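Local structure of protein kinase A regulatory subunit, putative (Trypanosoma cruzi, 6FTF) at residues D139-N143 with L144-T148; I150-R153 with E154-Q158; L169-Y172 with E173-L177; P270-D273 with V274-C278. The protein is the regulatory subunit of a cAMP-independent protein kinase A, binds 7-cyano-7-deazainosine in two cyclic nucleotide-binding domains and probably restrains the catalytic subunit until such a nucleoside binds. All coordinates share one frame; numbering follows the deposited sequence.

Contact 1: residues D139-N143 with L144-T148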
loop_
_atom_site.group_PDB
_atom_site.type_symbol
_atom_site.label_atom_id
_atom_site.label_comp_id
_atom_site.label_asym_id
_atom_site.label_seq_id
_atom_site.Cartn_x
_atom_site.Cartn_y
_atom_site.Cartn_z
ATOM N N ASP A 139 3.376 -3.327 22.676
ATOM C CA ASP A 139 3.383 -4.786 22.758
ATOM C C ASP A 139 2.437 -5.391 21.736
ATOM O O ASP A 139 2.761 -6.403 21.109
ATOM C CB ASP A 139 3.035 -5.265 24.171
ATOM C CG ASP A 139 4.165 -5.033 25.177
ATOM O OD1 ASP A 139 5.291 -4.695 24.760
ATOM O OD2 ASP A 139 3.919 -5.206 26.395
ATOM N N THR A 140 1.272 -4.781 21.530
ATOM C CA THR A 140 0.387 -5.322 20.515
ATOM C C THR A 140 0.999 -5.171 19.133
ATOM O O THR A 140 0.903 -6.082 18.309
ATOM C CB THR A 140 -0.999 -4.679 20.580
ATOM O OG1 THR A 140 -1.532 -4.864 21.894
ATOM C CG2 THR A 140 -1.928 -5.316 19.593
ATOM N N TYR A 141 1.603 -4.015 18.848
ATOM C CA TYR A 141 2.275 -3.859 17.567
ATOM C C TYR A 141 3.341 -4.943 17.381
ATOM O O TYR A 141 3.384 -5.625 16.350
ATOM C CB TYR A 141 2.890 -2.458 17.408
ATOM C CG TYR A 141 3.608 -2.382 16.081
ATOM C CD1 TYR A 141 2.906 -2.261 14.883
ATOM C CD2 TYR A 141 4.981 -2.557 16.010
ATOM C CE1 TYR A 141 3.573 -2.269 13.656
ATOM C CE2 TYR A 141 5.651 -2.574 14.790
ATOM C CZ TYR A 141 4.938 -2.433 13.630
ATOM O OH TYR A 141 5.615 -2.470 12.426
ATOM N N ARG A 142 4.208 -5.132 18.379
ATOM C CA ARG A 142 5.322 -6.060 18.194
ATOM C C ARG A 142 4.864 -7.506 18.133
ATOM O O ARG A 142 5.460 -8.309 17.402
ATOM C CB ARG A 142 6.366 -5.882 19.293
ATOM C CG ARG A 142 7.037 -4.521 19.237
ATOM C CD ARG A 142 8.188 -4.368 20.203
ATOM N NE ARG A 142 9.334 -5.201 19.831
ATOM C CZ ARG A 142 9.819 -6.209 20.557
ATOM N NH1 ARG A 142 9.282 -6.533 21.728
ATOM N NH2 ARG A 142 10.864 -6.895 20.110
ATOM N N ASN A 143 3.832 -7.870 18.894
ATOM C CA ASN A 143 3.408 -9.264 18.952
ATOM C C ASN A 143 2.468 -9.632 17.821
ATOM O O ASN A 143 2.544 -10.755 17.305
ATOM C CB ASN A 143 2.719 -9.559 20.276
ATOM C CG ASN A 143 3.686 -9.858 21.361
ATOM O OD1 ASN A 143 4.112 -11.011 21.527
ATOM N ND2 ASN A 143 4.070 -8.840 22.103
ATOM N N LEU A 144 1.568 -8.733 17.431
ATOM C CA LEU A 144 0.509 -9.085 16.496
ATOM C C LEU A 144 0.639 -8.464 15.118
ATOM O O LEU A 144 0.047 -8.992 14.165
ATOM C CB LEU A 144 -0.855 -8.690 17.063
ATOM C CG LEU A 144 -1.243 -9.294 18.405
ATOM C CD1 LEU A 144 -2.680 -8.928 18.679
ATOM C CD2 LEU A 144 -1.060 -10.805 18.429
ATOM N N VAL A 145 1.350 -7.361 14.968
ATOM C CA VAL A 145 1.388 -6.644 13.705
ATOM C C VAL A 145 2.711 -6.828 12.981
ATOM O O VAL A 145 2.736 -7.160 11.797
ATOM C CB VAL A 145 1.081 -5.152 13.908
ATOM C CG1 VAL A 145 1.106 -4.423 12.557
ATOM C CG2 VAL A 145 -0.252 -4.971 14.592
ATOM N N MET A 146 3.820 -6.593 13.669
ATOM C CA MET A 146 5.086 -6.406 12.974
ATOM C C MET A 146 5.456 -7.621 12.125
ATOM O O MET A 146 5.869 -7.479 10.967
ATOM C CB MET A 146 6.173 -6.101 13.987
ATOM C CG MET A 146 7.505 -5.891 13.337
ATOM S SD MET A 146 8.662 -5.197 14.499
ATOM C CE MET A 146 10.174 -5.297 13.546
ATOM N N GLY A 147 5.351 -8.814 12.691
ATOM C CA GLY A 147 5.570 -10.005 11.897
ATOM C C GLY A 147 6.900 -9.961 11.191
ATOM O O GLY A 147 7.928 -9.636 11.794
ATOM N N THR A 148 6.875 -10.276 9.897
ATOM C CA THR A 148 8.072 -10.336 9.071
ATOM C C THR A 148 8.355 -9.028 8.334
ATOM O O THR A 148 8.927 -9.049 7.242
ATOM C CB THR A 148 7.977 -11.513 8.097
ATOM O OG1 THR A 148 6.776 -11.399 7.333
ATOM C CG2 THR A 148 8.007 -12.855 8.851
HETATM O O HOH W 1 5.015 -10.042 15.236
#
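Tyr141 meets both Val145 and Met146, four and five residues on, near the C-terminal end of helix 138-145. The apolar contacts gather on this ring. The Tyr141 and Val145 side chains cross at about a right angle, and Val145 CG1 approaches the ring obliquely, 3.5 Å from Tyr141 CE1. Met146 puts CB 3.7 Å from Tyr141 CE2, and its backbone N sits over one ring face, toward the rim. With CG anti to the backbone N (chi1 -180°) and the chain extended beyond it, Met146 carries SD past the ring obliquely, 5.2 Å from the Tyr141 centroid, in a Met-aromatic contact. A smaller methyl contact joins Thr140 CG2 to Leu144 CD1.

The hydrogen bonds show the helix widening. Leu144 N donates to Thr140 O, whereas Tyr141 O takes both Val145 N and, at 2.9 Å, Met146 N, the i to i+5 bond from Met146 N closing a pi-type turn. Asp139 O is likewise gripped twice: Asn143 N and Asn143 ND2 reach it from opposite faces of its carbonyl plane, the ND2 bond being 2.9 Å long and holding the amide against the helix. A water accepts from Gly147 N and donates to Arg142 O, bridging the point where Gly147 leaves helical geometry with positive phi.

Outside the segments, Thr140 OG1 is hydrogen-bonded to Tyr21 and Asp137. Tyr141 and Met146 pack on Met115, Leu144 and Val145 on Val56 and Val57, and Tyr141 and Val145 on Leu136, so helices 111-116 and 51-60 and strand 130-137 all pack against this turn.

Contact 2: residues I150-R153 with E154-Q158. With EDO (1,2-ethanediol), chain B.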
loop_
_atom_site.group_PDB
_atom_site.type_symbol
_atom_site.label_atom_id
_atom_site.label_comp_id
_atom_site.label_asym_id
_atom_site.label_seq_id
_atom_site.Cartn_x
_atom_site.Cartn_y
_atom_site.Cartn_z
ATOM N N ILE A 150 10.561 -6.637 8.589
ATOM C CA ILE A 150 11.932 -6.339 8.194
ATOM C C ILE A 150 12.370 -7.236 7.045
ATOM O O ILE A 150 12.999 -6.779 6.081
ATOM C CB ILE A 150 12.856 -6.382 9.424
ATOM C CG1 ILE A 150 12.515 -5.190 10.360
ATOM C CG2 ILE A 150 14.321 -6.351 9.008
ATOM C CD1 ILE A 150 13.337 -5.085 11.648
ATOM N N ARG A 151 12.038 -8.528 7.114
ATOM C CA ARG A 151 12.348 -9.451 6.031
ATOM C C ARG A 151 11.675 -9.029 4.738
ATOM O O ARG A 151 12.276 -9.118 3.660
ATOM C CB ARG A 151 11.888 -10.858 6.425
ATOM C CG ARG A 151 12.035 -11.903 5.347
ATOM C CD ARG A 151 11.434 -13.237 5.820
ATOM N NE ARG A 151 11.571 -14.295 4.822
ATOM C CZ ARG A 151 12.644 -15.074 4.688
ATOM N NH1 ARG A 151 13.695 -14.931 5.484
ATOM N NH2 ARG A 151 12.664 -16.005 3.747
ATOM N N ARG A 152 10.420 -8.589 4.822
ATOM C CA ARG A 152 9.703 -8.167 3.626
ATOM C C ARG A 152 10.372 -6.957 3.003
ATOM O O ARG A 152 10.563 -6.892 1.786
ATOM C CB ARG A 152 8.246 -7.886 3.978
ATOM C CG ARG A 152 7.376 -7.565 2.773
ATOM C CD ARG A 152 5.947 -7.247 3.153
ATOM N NE ARG A 152 5.321 -8.326 3.917
ATOM C CZ ARG A 152 5.080 -8.313 5.228
ATOM N NH1 ARG A 152 5.354 -7.259 5.981
ATOM N NH2 ARG A 152 4.516 -9.362 5.794
ATOM N N ARG A 153 10.757 -5.990 3.826
ATOM C CA ARG A 153 11.490 -4.842 3.308
ATOM C C ARG A 153 12.801 -5.268 2.640
ATOM O O ARG A 153 13.155 -4.748 1.579
ATOM C CB ARG A 153 11.712 -3.822 4.427
ATOM C CG ARG A 153 10.426 -3.056 4.775
ATOM C CD ARG A 153 10.547 -2.286 6.080
ATOM N NE ARG A 153 9.416 -1.381 6.205
ATOM C CZ ARG A 153 9.488 -0.101 6.521
ATOM N NH1 ARG A 153 10.632 0.458 6.891
ATOM N NH2 ARG A 153 8.383 0.621 6.511
ATOM N N GLU A 154 13.537 -6.211 3.242
ATOM C CA GLU A 154 14.765 -6.728 2.627
ATOM C C GLU A 154 14.485 -7.386 1.293
ATOM O O GLU A 154 15.309 -7.340 0.376
ATOM C CB GLU A 154 15.422 -7.767 3.535
ATOM C CG GLU A 154 16.228 -7.210 4.652
ATOM C CD GLU A 154 17.247 -6.179 4.188
ATOM O OE1 GLU A 154 18.105 -6.537 3.359
ATOM O OE2 GLU A 154 17.169 -5.013 4.654
ATOM N N THR A 155 13.339 -8.045 1.165
ATOM C CA THR A 155 13.027 -8.774 -0.057
ATOM C C THR A 155 12.924 -7.832 -1.237
ATOM O O THR A 155 13.348 -8.180 -2.344
ATOM C CB THR A 155 11.723 -9.561 0.132
ATOM O OG1 THR A 155 11.911 -10.526 1.168
ATOM C CG2 THR A 155 11.294 -10.284 -1.131
ATOM N N TYR A 156 12.392 -6.625 -1.022
ATOM C CA TYR A 156 12.064 -5.751 -2.141
ATOM C C TYR A 156 12.906 -4.493 -2.301
ATOM O O TYR A 156 12.929 -3.949 -3.407
ATOM C CB TYR A 156 10.574 -5.350 -2.110
ATOM C CG TYR A 156 9.676 -6.551 -2.157
ATOM C CD1 TYR A 156 9.561 -7.329 -3.298
ATOM C CD2 TYR A 156 8.988 -6.951 -1.039
ATOM C CE1 TYR A 156 8.766 -8.468 -3.310
ATOM C CE2 TYR A 156 8.196 -8.076 -1.044
ATOM C CZ TYR A 156 8.104 -8.833 -2.177
ATOM O OH TYR A 156 7.330 -9.981 -2.170
ATOM N N ILE A 157 13.558 -3.971 -1.264
ATOM C CA ILE A 157 14.054 -2.591 -1.356
ATOM C C ILE A 157 15.115 -2.428 -2.447
ATOM O O ILE A 157 15.112 -1.435 -3.190
ATOM C CB ILE A 157 14.496 -2.043 0.015
ATOM C CG1 ILE A 157 14.810 -0.542 -0.083
ATOM C CG2 ILE A 157 15.676 -2.783 0.582
ATOM C CD1 ILE A 157 13.676 0.312 -0.580
ATOM N N GLN A 158 16.041 -3.372 -2.574
ATOM C CA GLN A 158 17.084 -3.231 -3.596
ATOM C C GLN A 158 16.488 -3.258 -5.003
ATOM O O GLN A 158 16.913 -2.501 -5.889
ATOM C CB GLN A 158 18.147 -4.311 -3.415
ATOM C CG GLN A 158 19.424 -4.065 -4.226
ATOM C CD GLN A 158 19.388 -4.596 -5.639
ATOM O OE1 GLN A 158 18.609 -5.486 -5.978
ATOM N NE2 GLN A 158 20.280 -4.082 -6.467
HETATM C C1 EDO B . 21.917 -0.960 -5.019
HETATM O O1 EDO B . 22.114 -2.322 -5.432
HETATM C C2 EDO B . 20.757 -0.314 -5.775
HETATM O O2 EDO B . 20.946 -0.478 -7.177
#
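Arg152 and Tyr156 meet at i and i+4 on helix 149-160, the helix that follows the first cyclic nucleotide-binding domain's helix 138-145 in the chain. Tyr156 CB stands 4.2 Å from Arg152 O, and the first torsion turns CG away from its own carbonyl carbon (chi1 -59°), bringing the ring back toward Arg152. CD2 comes to 3.2 Å from Arg152 O, which the ring meets obliquely. CE2 then touches Arg152 CG, 3.9 Å away, with that methylene at the ring edge and in its plane. Thr155 CG2 sits over the centre of one face, 3.6 Å above the plane. At the tip, Tyr156 OH is hydrogen-bonded to Ser183 OG, tying the helix to strand 181-186.

Arg153 forms a salt bridge with Asp179 and a hydrogen bond with Tyr116, while Ile157 packs on helix 171-178. Gln158 NE2 donates to an ethanediol, probably from the crystallisation liquor.

Thr155 folds back on its own helix: Arg151 O accepts from both Thr155 N and Thr155 OG1, the two donors approaching from opposite faces of the carbonyl plane, and the OG1 bond measures 2.9 Å.

Contact 3: residues L169-Y172 with E173-L177. With 7CI (7-cyano-7-deazainosine), chain F.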
loop_
_atom_site.group_PDB
_atom_site.type_symbol
_atom_site.label_atom_id
_atom_site.label_comp_id
_atom_site.label_asym_id
_atom_site.label_seq_id
_atom_site.Cartn_x
_atom_site.Cartn_y
_atom_site.Cartn_z
ATOM N N LEU A 169 10.228 8.167 -5.739
ATOM C CA LEU A 169 9.997 7.857 -4.327
ATOM C C LEU A 169 11.329 7.870 -3.573
ATOM O O LEU A 169 12.336 7.378 -4.070
ATOM C CB LEU A 169 9.361 6.465 -4.183
ATOM C CG LEU A 169 7.969 6.182 -4.765
ATOM C CD1 LEU A 169 7.485 4.782 -4.369
ATOM C CD2 LEU A 169 6.947 7.236 -4.374
ATOM N N ASP A 170 11.346 8.439 -2.351
ATOM C CA ASP A 170 12.532 8.337 -1.491
ATOM C C ASP A 170 12.565 6.977 -0.797
ATOM O O ASP A 170 11.657 6.170 -0.973
ATOM C CB ASP A 170 12.633 9.503 -0.505
ATOM C CG ASP A 170 11.463 9.589 0.452
ATOM O OD1 ASP A 170 10.805 8.573 0.752
ATOM O OD2 ASP A 170 11.191 10.716 0.922
ATOM N N SER A 171 13.607 6.715 0.016
ATOM C CA SER A 171 13.749 5.405 0.649
ATOM C C SER A 171 12.518 5.097 1.482
ATOM O O SER A 171 11.965 4.010 1.401
ATOM C CB SER A 171 15.012 5.335 1.525
ATOM O OG SER A 171 15.202 4.005 2.025
ATOM N N TYR A 172 12.089 6.072 2.299
ATOM C CA TYR A 172 10.920 5.902 3.163
ATOM C C TYR A 172 9.725 5.453 2.344
ATOM O O TYR A 172 9.015 4.530 2.733
ATOM C CB TYR A 172 10.597 7.210 3.894
ATOM C CG TYR A 172 9.473 7.083 4.900
ATOM C CD1 TYR A 172 8.142 7.282 4.533
ATOM C CD2 TYR A 172 9.727 6.750 6.226
ATOM C CE1 TYR A 172 7.108 7.161 5.454
ATOM C CE2 TYR A 172 8.699 6.630 7.146
ATOM C CZ TYR A 172 7.399 6.826 6.742
ATOM O OH TYR A 172 6.351 6.723 7.635
ATOM N N GLU A 173 9.473 6.131 1.236
ATOM C CA GLU A 173 8.315 5.802 0.411
ATOM C C GLU A 173 8.479 4.468 -0.306
ATOM O O GLU A 173 7.508 3.731 -0.483
ATOM C CB GLU A 173 8.060 6.922 -0.590
ATOM C CG GLU A 173 7.582 8.191 0.059
ATOM C CD GLU A 173 7.539 9.370 -0.894
ATOM O OE1 GLU A 173 8.500 9.536 -1.688
ATOM O OE2 GLU A 173 6.538 10.136 -0.824
ATOM N N LYS A 174 9.688 4.138 -0.744
ATOM C CA LYS A 174 9.920 2.817 -1.324
ATOM C C LYS A 174 9.670 1.714 -0.304
ATOM O O LYS A 174 9.100 0.670 -0.624
ATOM C CB LYS A 174 11.341 2.723 -1.891
ATOM C CG LYS A 174 11.571 3.605 -3.118
ATOM C CD LYS A 174 12.926 3.330 -3.766
ATOM C CE LYS A 174 13.245 4.260 -4.930
ATOM N NZ LYS A 174 14.078 5.396 -4.491
ATOM N N LEU A 175 10.081 1.938 0.940
ATOM C CA LEU A 175 9.850 0.943 1.985
ATOM C C LEU A 175 8.370 0.825 2.326
ATOM O O LEU A 175 7.897 -0.276 2.640
ATOM C CB LEU A 175 10.658 1.290 3.220
ATOM C CG LEU A 175 12.166 1.131 2.989
ATOM C CD1 LEU A 175 12.925 1.878 4.058
ATOM C CD2 LEU A 175 12.580 -0.338 2.941
ATOM N N GLN A 176 7.628 1.932 2.248
ATOM C CA GLN A 176 6.176 1.902 2.439
ATOM C C GLN A 176 5.502 1.049 1.370
ATOM O O GLN A 176 4.554 0.309 1.660
ATOM C CB GLN A 176 5.656 3.341 2.439
ATOM C CG GLN A 176 4.180 3.585 2.478
ATOM C CD GLN A 176 3.914 5.048 2.705
ATOM O OE1 GLN A 176 4.017 5.879 1.785
ATOM N NE2 GLN A 176 3.652 5.386 3.934
ATOM N N LEU A 177 5.985 1.118 0.132
ATOM C CA LEU A 177 5.510 0.213 -0.907
ATOM C C LEU A 177 5.876 -1.231 -0.567
ATOM O O LEU A 177 5.047 -2.142 -0.676
ATOM C CB LEU A 177 6.078 0.656 -2.257
ATOM C CG LEU A 177 5.823 -0.290 -3.414
ATOM C CD1 LEU A 177 4.348 -0.507 -3.689
ATOM C CD2 LEU A 177 6.516 0.235 -4.641
HETATM C C1 7CI F . 7.581 9.693 10.549
HETATM N N1 7CI F . 8.831 9.892 9.751
HETATM O O1 7CI F . 7.702 10.421 11.761
HETATM C C2 7CI F . 8.853 10.054 8.427
HETATM N N2 7CI F . 7.842 10.035 7.521
HETATM O O2 7CI F . 6.033 8.007 10.972
HETATM C C3 7CI F . 8.151 10.199 6.223
HETATM N N3 7CI F . 9.479 10.394 5.821
HETATM O O3 7CI F . 7.463 7.128 12.979
HETATM C C4 7CI F . 10.502 10.411 6.717
HETATM N N4 7CI F . 13.587 10.494 9.528
HETATM C C5 7CI F . 10.227 10.241 8.074
HETATM O O5 7CI F . 11.670 10.582 6.262
HETATM C C6 7CI F . 11.021 10.212 9.284
HETATM C C7 7CI F . 10.069 10.008 10.294
HETATM C C8 7CI F . 12.424 10.368 9.417
HETATM C C9 7CI F . 7.370 8.300 10.926
HETATM C C10 7CI F . 7.996 8.218 12.217
HETATM C C11 7CI F . 7.598 9.534 12.853
HETATM C C12 7CI F . 8.560 9.991 14.039
HETATM O O4 7CI F . 9.909 9.877 13.638
HETATM O O HOH W 2 3.780 4.703 6.485
#
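Gln176 brings NE2 obliquely to the ring of Tyr172, one turn back, 4.2 Å from Tyr172 CE1. One face of that ring lies against the base of the bound 7-cyano-7-deazainosine, whose C3 sits over the ring centre, 3.2 Å above the plane. The nearest atom pair is Tyr172 CE1 with 7CI C3, at 3.3 Å. The ring swings out to the ligand because CG is anti to the backbone N (chi1 -175°). Gln176 NE2 also gives a hydrogen bond to a water that makes a long, weak one to Tyr172 OH. That hydroxyl is held by Glu111 and Lys103; Glu111 also binds the ligand, so ring and nucleoside share a partner.

The carboxylates of Asp170 and Glu173 are turned 44° apart, and each accepts a hydrogen bond from the other's backbone N. Asp170 OD1 accepts from Glu173 N at 2.8 Å, nearly along its C-O axis, while Asp170 N donates to the anti lone pair of Glu173 OE1, 3.1 Å away. Asp170 OD1 and Glu173 OE1 are 3.5 Å apart, and the N-H groups at the helix start probably ease their repulsion. Lys174 runs back across the turn, its CG against Leu169 CB, and bends at its end so that NZ reaches Leu169 O at 2.7 Å.

Together Asp170 and Glu173 form a capping box that starts helix 171-178, and Tyr172, just inside it, covers the nucleoside base, consistent with the aromatic capping residue of cyclic nucleotide-binding domains in PKA regulatory subunits.

Contact 4: residues P270-D273 with V274-C278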
loop_
_atom_site.group_PDB
_atom_site.type_symbol
_atom_site.label_atom_id
_atom_site.label_comp_id
_atom_site.label_asym_id
_atom_site.label_seq_id
_atom_site.Cartn_x
_atom_site.Cartn_y
_atom_site.Cartn_z
ATOM N N PRO A 270 2.003 9.039 -4.699
ATOM C CA PRO A 270 3.001 10.003 -5.191
ATOM C C PRO A 270 3.434 9.788 -6.641
ATOM O O PRO A 270 4.063 10.688 -7.218
ATOM C CB PRO A 270 4.178 9.832 -4.219
ATOM C CG PRO A 270 3.577 9.234 -2.998
ATOM C CD PRO A 270 2.461 8.352 -3.478
ATOM N N VAL A 271 3.129 8.643 -7.253
ATOM C CA VAL A 271 3.502 8.414 -8.642
ATOM C C VAL A 271 2.287 8.253 -9.544
ATOM O O VAL A 271 2.423 7.821 -10.686
ATOM C CB VAL A 271 4.495 7.246 -8.803
ATOM C CG1 VAL A 271 5.809 7.565 -8.081
ATOM C CG2 VAL A 271 3.898 5.957 -8.302
ATOM N N ILE A 272 1.099 8.619 -9.068
ATOM C CA ILE A 272 -0.088 8.506 -9.912
ATOM C C ILE A 272 0.074 9.313 -11.193
ATOM O O ILE A 272 -0.316 8.852 -12.273
ATOM C CB ILE A 272 -1.357 8.871 -9.120
ATOM C CG1 ILE A 272 -1.736 7.710 -8.202
ATOM C CG2 ILE A 272 -2.513 9.203 -10.053
ATOM C CD1 ILE A 272 -2.851 8.028 -7.223
ATOM N N ASP A 273 0.646 10.517 -11.114
ATOM C CA ASP A 273 0.815 11.293 -12.336
ATOM C C ASP A 273 1.815 10.644 -13.286
ATOM O O ASP A 273 1.667 10.762 -14.507
ATOM C CB ASP A 273 1.173 12.742 -12.004
ATOM C CG ASP A 273 -0.008 13.511 -11.399
ATOM O OD1 ASP A 273 -1.145 13.357 -11.894
ATOM O OD2 ASP A 273 0.201 14.266 -10.426
ATOM N N VAL A 274 2.803 9.917 -12.768
ATOM C CA VAL A 274 3.685 9.140 -13.633
ATOM C C VAL A 274 2.894 8.045 -14.346
ATOM O O VAL A 274 3.032 7.840 -15.556
ATOM C CB VAL A 274 4.855 8.558 -12.818
ATOM C CG1 VAL A 274 5.713 7.628 -13.670
ATOM C CG2 VAL A 274 5.702 9.692 -12.244
ATOM N N LEU A 275 2.056 7.317 -13.605
ATOM C CA LEU A 275 1.281 6.234 -14.199
ATOM C C LEU A 275 0.305 6.731 -15.252
ATOM O O LEU A 275 0.031 6.019 -16.232
ATOM C CB LEU A 275 0.524 5.490 -13.102
ATOM C CG LEU A 275 1.410 4.776 -12.082
ATOM C CD1 LEU A 275 0.564 4.219 -10.943
ATOM C CD2 LEU A 275 2.216 3.667 -12.716
ATOM N N LYS A 276 -0.239 7.935 -15.072
ATOM C CA LYS A 276 -1.174 8.480 -16.046
ATOM C C LYS A 276 -0.512 8.843 -17.377
ATOM O O LYS A 276 -1.228 9.061 -18.364
ATOM C CB LYS A 276 -1.883 9.697 -15.434
ATOM C CG LYS A 276 -2.896 9.341 -14.342
ATOM C CD LYS A 276 -3.551 10.577 -13.717
ATOM C CE LYS A 276 -4.602 10.185 -12.670
ATOM N NZ LYS A 276 -5.887 9.693 -13.249
ATOM N N ARG A 277 0.823 8.885 -17.438
ATOM C CA ARG A 277 1.558 9.187 -18.663
ATOM C C ARG A 277 1.364 8.129 -19.730
ATOM O O ARG A 277 1.737 8.353 -20.886
ATOM C CB ARG A 277 3.073 9.194 -18.424
ATOM C CG ARG A 277 3.686 10.269 -17.548
ATOM C CD ARG A 277 5.164 9.893 -17.325
ATOM N NE ARG A 277 5.874 10.777 -16.405
ATOM C CZ ARG A 277 7.145 10.613 -16.042
ATOM N NH1 ARG A 277 7.857 9.596 -16.520
ATOM N NH2 ARG A 277 7.711 11.472 -15.200
ATOM N N CYS A 278 0.811 6.975 -19.374
ATOM C CA CYS A 278 0.571 5.952 -20.375
ATOM C C CYS A 278 -0.309 6.470 -21.502
ATOM O O CYS A 278 -0.210 5.959 -22.624
ATOM C CB CYS A 278 -0.040 4.711 -19.718
ATOM S SG CYS A 278 -1.643 4.990 -18.954
HETATM O O HOH W 3 3.415 11.403 -10.042
#
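Ile272 and Lys276 lie side by side and point the same way at the short helix 272-275, which follows the second cyclic nucleotide-binding domain's helix 264-268 and begins after Val271 at the N-cap position. Ile272 CG2 touches the aliphatic part of the lysine, coming to 3.5 Å from Lys276 CE, tighter than usual for two carbons. That branch is anti to the backbone N, which turns it along the helix toward Lys276. Asp273 crosses the lysine obliquely, with OD1 4.1 Å from Lys276 CD; Asp273 OD1 is 6.1 Å from Lys276 NZ, too far for a direct ion pair.

On another side, Val271 and Val274 come closest at their CB atoms, 4.2 Å apart, a loose apolar contact. Val274 also places CG1 over one face of the Arg277 guanidinium, offset toward its rim. Leu275 sets CG 3.5 Å from Val271 O and reaches Phe165, Leu239 and Phe264, while Ile272 shares the last two, so this helix packs against helices 235-240 and 264-268.

Two backbone bonds span the turn, Leu275 N to Val271 O and Lys276 N to Ile272 O. A water completes the helix start, donating to Pro270 O and accepting from Val274 N at 3.2 Å.

How the contacts relate
The four contacts run in series, each local to a helix or its end. Contact 2 lies at the surface, while the other three are partly buried. Contacts 1 and 2 merely adjoin in sequence. Contact 3 is the hub: Ile157 CD1 of contact 2 packs on Lys174 and Leu175, while Leu169 meets Pro270 and Val271 of contact 4 and Glu173 meets Pro270. Contacts 1 and 4 lie on opposite sides of the chain's centre. Contact 1 mixes apolar ring contacts with shared backbone acceptors; contact 2 pairs a threonine-to-backbone bond with an arginine-tyrosine contact; contact 3 is a polar helix start whose tyrosine ring lies against the ligand base; contact 4 is mainly aliphatic packing.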